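Side-chain contacts in F420-dependent methylenetetrahydromethanopterin dehydrogenase (Methanopyrus kandleri, PDB 1QV9), which catalyses the reversible, coenzyme F420-dependent reduction of methenyl-tetrahydromethanopterin to methylene-tetrahydromethanopterin in methanogenesis from carbon dioxide: residues Val182-Arg185 and Asn186-Leu189; Arg252-Glu255 and Lys256-Asp259; Leu23-Arg27 and Ala28-Asp32. One frame throughout, in Å; residues are numbered along the deposited sequence.

Contact 1: Val182-Arg185 and Asn186-Leu189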
# COMPACT_ATOMS: atom_id res chain seq x y z
N VAL A 182 22.44 -19.56 -17.41
CA VAL A 182 22.55 -19.15 -16.02
C VAL A 182 21.77 -17.85 -15.97
O VAL A 182 22.13 -16.84 -16.61
CB VAL A 182 24.02 -18.93 -15.60
CG1 VAL A 182 24.07 -18.45 -14.19
CG2 VAL A 182 24.80 -20.21 -15.74
N ILE A 183 20.68 -17.88 -15.22
CA ILE A 183 19.78 -16.74 -15.13
C ILE A 183 19.92 -15.95 -13.85
O ILE A 183 20.01 -16.51 -12.74
CB ILE A 183 18.30 -17.23 -15.25
CG1 ILE A 183 18.11 -17.96 -16.59
CG2 ILE A 183 17.31 -16.05 -15.08
CD1 ILE A 183 16.77 -18.71 -16.71
N ASP A 184 19.96 -14.64 -14.02
CA ASP A 184 20.01 -13.73 -12.90
C ASP A 184 19.50 -12.36 -13.27
O ASP A 184 18.93 -12.17 -14.36
CB ASP A 184 21.41 -13.69 -12.27
CG ASP A 184 22.47 -13.00 -13.16
OD1 ASP A 184 22.13 -12.48 -14.24
OD2 ASP A 184 23.65 -12.98 -12.74
N ARG A 185 19.65 -11.42 -12.34
CA ARG A 185 19.20 -10.05 -12.54
C ARG A 185 19.58 -9.48 -13.91
O ARG A 185 18.74 -8.90 -14.62
CB ARG A 185 19.77 -9.19 -11.41
CG ARG A 185 19.42 -7.73 -11.50
CD ARG A 185 20.63 -6.84 -11.54
NE ARG A 185 21.60 -7.06 -10.47
CZ ARG A 185 22.87 -6.69 -10.59
NH1 ARG A 185 23.74 -6.89 -9.61
NH2 ARG A 185 23.29 -6.16 -11.73
N ASN A 186 20.84 -9.67 -14.31
CA ASN A 186 21.27 -9.10 -15.58
C ASN A 186 20.69 -9.73 -16.83
O ASN A 186 20.72 -9.13 -17.89
CB ASN A 186 22.79 -9.04 -15.66
CG ASN A 186 23.38 -7.92 -14.78
OD1 ASN A 186 22.66 -6.97 -14.40
ND2 ASN A 186 24.67 -8.03 -14.45
N THR A 187 20.16 -10.94 -16.71
CA THR A 187 19.52 -11.60 -17.84
C THR A 187 18.44 -10.69 -18.38
O THR A 187 18.16 -10.65 -19.59
CB THR A 187 18.87 -12.93 -17.35
OG1 THR A 187 19.88 -13.74 -16.77
CG2 THR A 187 18.21 -13.70 -18.50
N LEU A 188 17.80 -9.94 -17.48
CA LEU A 188 16.67 -9.12 -17.90
C LEU A 188 17.03 -7.97 -18.85
O LEU A 188 16.19 -7.51 -19.63
CB LEU A 188 15.94 -8.55 -16.68
CG LEU A 188 15.43 -9.58 -15.67
CD1 LEU A 188 14.39 -8.89 -14.79
CD2 LEU A 188 14.87 -10.80 -16.35
N LEU A 189 18.29 -7.56 -18.80
CA LEU A 189 18.76 -6.43 -19.61
C LEU A 189 18.57 -6.65 -21.10
O LEU A 189 18.37 -5.67 -21.85
CB LEU A 189 20.23 -6.18 -19.30
CG LEU A 189 20.48 -5.56 -17.92
CD1 LEU A 189 21.96 -5.71 -17.55
CD2 LEU A 189 20.04 -4.09 -17.87
O HOH W 1 21.41 -15.07 -18.59
O HOH W 2 23.43 -10.07 -12.10
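The R185 and N186 side chains lie side by side, pointing the same way, with guanidinium and amide planes 83° apart. A water lies over the centre of one guanidinium face, while N186 OD1 approaches obliquely and takes a weak hydrogen bond from R185 NH2 at 2.9 Å. The stronger partners of both groups lie elsewhere: R185 NE pairs with E208, and E219 of the second subunit receives both R185 NH1 and N186 ND2. The D184 carboxylate also leans toward the turn, its OD1 receiving a weak bond from N186 N (3.1 Å), and the water over the guanidinium bonds weakly to D184 OD2 and N186 N. Here strand 180-183, outermost of the parallel sheet within the chain, ends and the chain swings into a helical turn. Reciprocal bonds between D184 and T187 close this turn. D184 N gives T187 OG1 an almost straight bond of 2.9 Å (174°), and T187 N returns one of 2.9 Å to D184 O. With OG1 anti to its own carbonyl carbon (chi1 -58°), the T187 hydroxyl turns back over the strand end, 3.8 Å from I183 CG2. L188 N follows with a 3.2 Å bond to R185 O. A second water bridges V182 O (2.8 Å, the water donating) and T187 OG1 (2.7 Å).

Contact 2: Arg252-Glu255 and Lys256-Asp259; sequences RELE and KSND
E253 and K256, three residues apart on the last turns of helix 227-257, meet in a salt bridge of 2.8 Å between OE1 and NZ. The ammonium comes to the syn side of the carboxylate, 23° out of its plane. The glutamate is folded at chi2 (-61°), whereas the lysine stays extended beyond CG and crosses the glutamate obliquely, its CD lying to one side of the carboxylate plane, 3.5 Å from E253 OE1. Neither charge depends on this pair alone: NZ also reaches E239 of the fourth subunit, and E253 OE2 reaches K202 of the third.

The helix end is closely packed. L254 O is held by two donors, S257 OG at 2.7 Å and N258 N at 3.3 Å. The serine oxygen stands between its own backbone N and carbonyl carbon (chi1 77°), which folds it back onto the preceding turn. S257 N to E253 O (2.9 Å) and N258 N to L254 O are the last helical bonds of this segment. Beyond them a Schellman motif closes the helix: D259, with positive phi, is its C-prime residue and bonds through its N to K256 O at 2.9 Å, while the next amide returns to E255 O.

The side of N258 and D259 is more open, both being partly exposed, yet N258 ND2 bonds to S257 O of the fifth subunit. N258 N adds a weak bond to E255 O (3.1 Å). D259 starts away from the preceding turn, and its OD1 accepts from F278 N. The E255 carboxylate accepts hydrogen bonds from E195 N and N196 N, and L254 packs on Y198, A199 and K202 of helix 197-223.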
# COMPACT_ATOMS: atom_id res chain seq x y z
N ARG A 252 4.70 -5.34 -12.86
CA ARG A 252 3.59 -5.76 -13.73
C ARG A 252 2.51 -4.68 -13.77
O ARG A 252 1.92 -4.44 -14.88
CB ARG A 252 3.02 -7.07 -13.25
CG ARG A 252 1.99 -7.66 -14.24
CD ARG A 252 2.02 -9.10 -14.09
NE ARG A 252 1.19 -9.86 -15.04
CZ ARG A 252 1.61 -10.39 -16.19
NH1 ARG A 252 0.75 -11.10 -16.90
NH2 ARG A 252 2.85 -10.25 -16.64
N GLU A 253 2.20 -4.03 -12.65
CA GLU A 253 1.18 -2.98 -12.66
C GLU A 253 1.62 -1.82 -13.58
O GLU A 253 0.77 -1.19 -14.19
CB GLU A 253 0.85 -2.47 -11.25
CG GLU A 253 0.13 -3.53 -10.39
CD GLU A 253 -1.24 -3.99 -10.95
OE1 GLU A 253 -1.46 -5.21 -11.10
OE2 GLU A 253 -2.08 -3.11 -11.19
N LEU A 254 2.92 -1.53 -13.67
CA LEU A 254 3.41 -0.47 -14.56
C LEU A 254 3.12 -0.88 -16.01
O LEU A 254 2.73 -0.03 -16.83
CB LEU A 254 4.92 -0.22 -14.40
CG LEU A 254 5.29 0.65 -13.20
CD1 LEU A 254 6.80 0.65 -13.07
CD2 LEU A 254 4.78 2.08 -13.36
N GLU A 255 3.30 -2.15 -16.33
CA GLU A 255 3.01 -2.58 -17.70
C GLU A 255 1.53 -2.45 -17.92
O GLU A 255 1.10 -2.04 -19.02
CB GLU A 255 3.47 -4.01 -17.96
CG GLU A 255 5.02 -4.17 -17.94
CD GLU A 255 5.71 -3.50 -19.13
OE1 GLU A 255 5.85 -4.14 -20.20
OE2 GLU A 255 6.12 -2.32 -18.98
N LYS A 256 0.72 -2.76 -16.91
CA LYS A 256 -0.73 -2.60 -17.11
C LYS A 256 -1.07 -1.13 -17.38
O LYS A 256 -1.95 -0.83 -18.22
CB LYS A 256 -1.53 -3.08 -15.89
CG LYS A 256 -1.51 -4.61 -15.71
CD LYS A 256 -2.32 -4.99 -14.47
CE LYS A 256 -2.23 -6.47 -14.21
NZ LYS A 256 -2.94 -6.80 -12.90
N SER A 257 -0.43 -0.19 -16.69
CA SER A 257 -0.74 1.22 -16.90
C SER A 257 -0.47 1.66 -18.32
O SER A 257 -1.11 2.60 -18.82
CB SER A 257 0.04 2.11 -15.91
OG SER A 257 1.39 2.27 -16.29
N ASN A 258 0.46 0.98 -18.98
CA ASN A 258 0.78 1.31 -20.37
C ASN A 258 0.09 0.39 -21.37
O ASN A 258 0.40 0.47 -22.56
CB ASN A 258 2.28 1.21 -20.58
CG ASN A 258 3.01 2.36 -19.96
OD1 ASN A 258 2.74 3.52 -20.28
ND2 ASN A 258 3.94 2.06 -19.09
N ASP A 259 -0.80 -0.47 -20.88
CA ASP A 259 -1.48 -1.48 -21.71
C ASP A 259 -0.42 -2.17 -22.57
O ASP A 259 -0.51 -2.29 -23.79
CB ASP A 259 -2.61 -0.88 -22.57
CG ASP A 259 -3.40 -1.97 -23.30
OD1 ASP A 259 -3.34 -3.16 -22.89
OD2 ASP A 259 -4.11 -1.64 -24.30

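Contact 3: Leu23-Arg27 and Ala28-Asp32; sequences LLDER and ADRED
A type I beta turn from D25 to A28 shapes the loop that leads from helix 15-19 into strand 33-39, the closing part of a beta-alpha-beta crossover between parallel strands 4-10 and 33-39. The turn is closed by A28 N to D25 O at 3.0 Å, and the D25 side chain carries the hold further: its OD1 receives R30 N at 3.0 Å, from the syn side. With CG anti to the backbone N (chi1 -175°), this carboxylate extends past A28 and crosses the R30 side chain, its plane almost at right angles to the guanidinium. D25 OD2 forms a salt bridge with K43 of the fourth subunit.

R27 bridges two acids around the turn. Its NE meets D29 OD2 in the guanidinium plane at 3.0 Å, NH1 adds a weak 3.3 Å bond to D29 OD1, and NH2 pairs with E26 OE1 at 2.7 Å; E26 OE2 is hydrogen-bonded to H266 ND1. D25 OD1 and D29 OD1 lie 4.2 Å apart, a proximity probably eased by a water that donates to both and accepts from R27 N. D29 OD2 also pairs with R129 of the fourth subunit. R30 NE and NH1 clasp the D32 carboxylate side-on, NE to OD2 at 2.9 Å, and D162 on helix 153-169 pairs with NH2. That same NH2 also donates to L24 O at 2.8 Å, lying in the carbonyl plane on a lone pair.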
# COMPACT_ATOMS: atom_id res chain seq x y z
N LEU A 23 4.57 -24.58 -17.64
CA LEU A 23 4.83 -23.40 -18.46
C LEU A 23 4.80 -23.75 -19.94
O LEU A 23 4.72 -22.85 -20.80
CB LEU A 23 6.22 -22.82 -18.14
CG LEU A 23 6.40 -22.25 -16.74
CD1 LEU A 23 7.92 -22.02 -16.51
CD2 LEU A 23 5.59 -20.98 -16.57
N LEU A 24 4.85 -25.04 -20.26
CA LEU A 24 4.86 -25.46 -21.67
C LEU A 24 3.46 -25.80 -22.25
O LEU A 24 3.31 -25.97 -23.46
CB LEU A 24 5.80 -26.66 -21.82
CG LEU A 24 7.18 -26.43 -21.18
CD1 LEU A 24 8.08 -27.65 -21.35
CD2 LEU A 24 7.81 -25.18 -21.81
N ASP A 25 2.42 -25.86 -21.42
CA ASP A 25 1.08 -26.20 -21.97
C ASP A 25 0.09 -25.62 -20.96
O ASP A 25 -0.68 -26.36 -20.29
CB ASP A 25 0.99 -27.73 -22.05
CG ASP A 25 -0.26 -28.22 -22.71
OD1 ASP A 25 -0.93 -27.42 -23.43
OD2 ASP A 25 -0.54 -29.43 -22.52
N GLU A 26 0.10 -24.29 -20.89
CA GLU A 26 -0.65 -23.60 -19.87
C GLU A 26 -2.13 -23.83 -19.77
O GLU A 26 -2.71 -23.67 -18.69
CB GLU A 26 -0.35 -22.10 -19.93
CG GLU A 26 -0.89 -21.38 -21.18
CD GLU A 26 0.01 -21.51 -22.41
OE1 GLU A 26 -0.28 -20.79 -23.40
OE2 GLU A 26 0.98 -22.28 -22.41
N ARG A 27 -2.76 -24.22 -20.87
CA ARG A 27 -4.20 -24.48 -20.86
C ARG A 27 -4.49 -25.95 -21.22
O ARG A 27 -5.65 -26.30 -21.45
CB ARG A 27 -4.93 -23.54 -21.84
CG ARG A 27 -4.96 -22.04 -21.42
CD ARG A 27 -5.49 -21.16 -22.57
NE ARG A 27 -4.86 -21.66 -23.78
CZ ARG A 27 -3.65 -21.32 -24.19
NH1 ARG A 27 -3.16 -21.89 -25.28
NH2 ARG A 27 -2.95 -20.37 -23.57
N ALA A 28 -3.44 -26.78 -21.27
CA ALA A 28 -3.56 -28.20 -21.58
C ALA A 28 -4.17 -28.48 -22.95
O ALA A 28 -4.66 -29.59 -23.18
CB ALA A 28 -4.38 -28.92 -20.50
N ASP A 29 -4.13 -27.50 -23.84
CA ASP A 29 -4.70 -27.69 -25.17
C ASP A 29 -3.66 -27.86 -26.27
O ASP A 29 -3.99 -27.81 -27.45
CB ASP A 29 -5.67 -26.55 -25.53
CG ASP A 29 -5.08 -25.17 -25.32
OD1 ASP A 29 -3.84 -25.07 -25.37
OD2 ASP A 29 -5.84 -24.20 -25.10
N ARG A 30 -2.40 -28.07 -25.91
CA ARG A 30 -1.39 -28.28 -26.94
C ARG A 30 -1.50 -29.70 -27.48
O ARG A 30 -1.46 -30.68 -26.73
CB ARG A 30 0.04 -28.09 -26.43
CG ARG A 30 0.54 -26.69 -26.51
CD ARG A 30 1.98 -26.60 -26.04
NE ARG A 30 2.97 -26.93 -27.08
CZ ARG A 30 4.26 -26.64 -26.98
NH1 ARG A 30 5.11 -26.95 -27.97
NH2 ARG A 30 4.73 -26.03 -25.88
N GLU A 31 -1.61 -29.81 -28.79
CA GLU A 31 -1.73 -31.12 -29.42
C GLU A 31 -0.38 -31.71 -29.80
O GLU A 31 -0.30 -32.84 -30.26
CB GLU A 31 -2.59 -30.99 -30.68
CG GLU A 31 -3.84 -30.13 -30.50
CD GLU A 31 -4.67 -30.01 -31.78
OE1 GLU A 31 -5.68 -30.74 -31.91
OE2 GLU A 31 -4.32 -29.19 -32.66
N ASP A 32 0.70 -30.95 -29.63
CA ASP A 32 2.02 -31.42 -30.03
C ASP A 32 2.99 -31.88 -28.96
O ASP A 32 4.15 -32.09 -29.26
CB ASP A 32 2.72 -30.35 -30.85
CG ASP A 32 2.99 -29.09 -30.03
OD1 ASP A 32 4.01 -28.42 -30.30
OD2 ASP A 32 2.17 -28.78 -29.14
O HOH W 3 -1.82 -24.77 -23.50

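Contacts 1, 2 and 3 are separate in the chain fold, with none touching another. The centres of contacts 1 and 2 are about 21 Å apart, and contact 3 has its centre about 26 Å from each; the nearest atoms stay about 9 to 11 Å apart. Helices join them indirectly. Helix 153-169 lies against I183 of contact 1 and against L24 and R30 of contact 3, whereas helix 197-223 packs on L188 of contact 1 and L254 of contact 2. All three also face subunit boundaries of the hexamer: contact 1 meets the second subunit, contacts 2 and 3 both form salt bridges to the fourth, and contact 2 also meets the third and fifth.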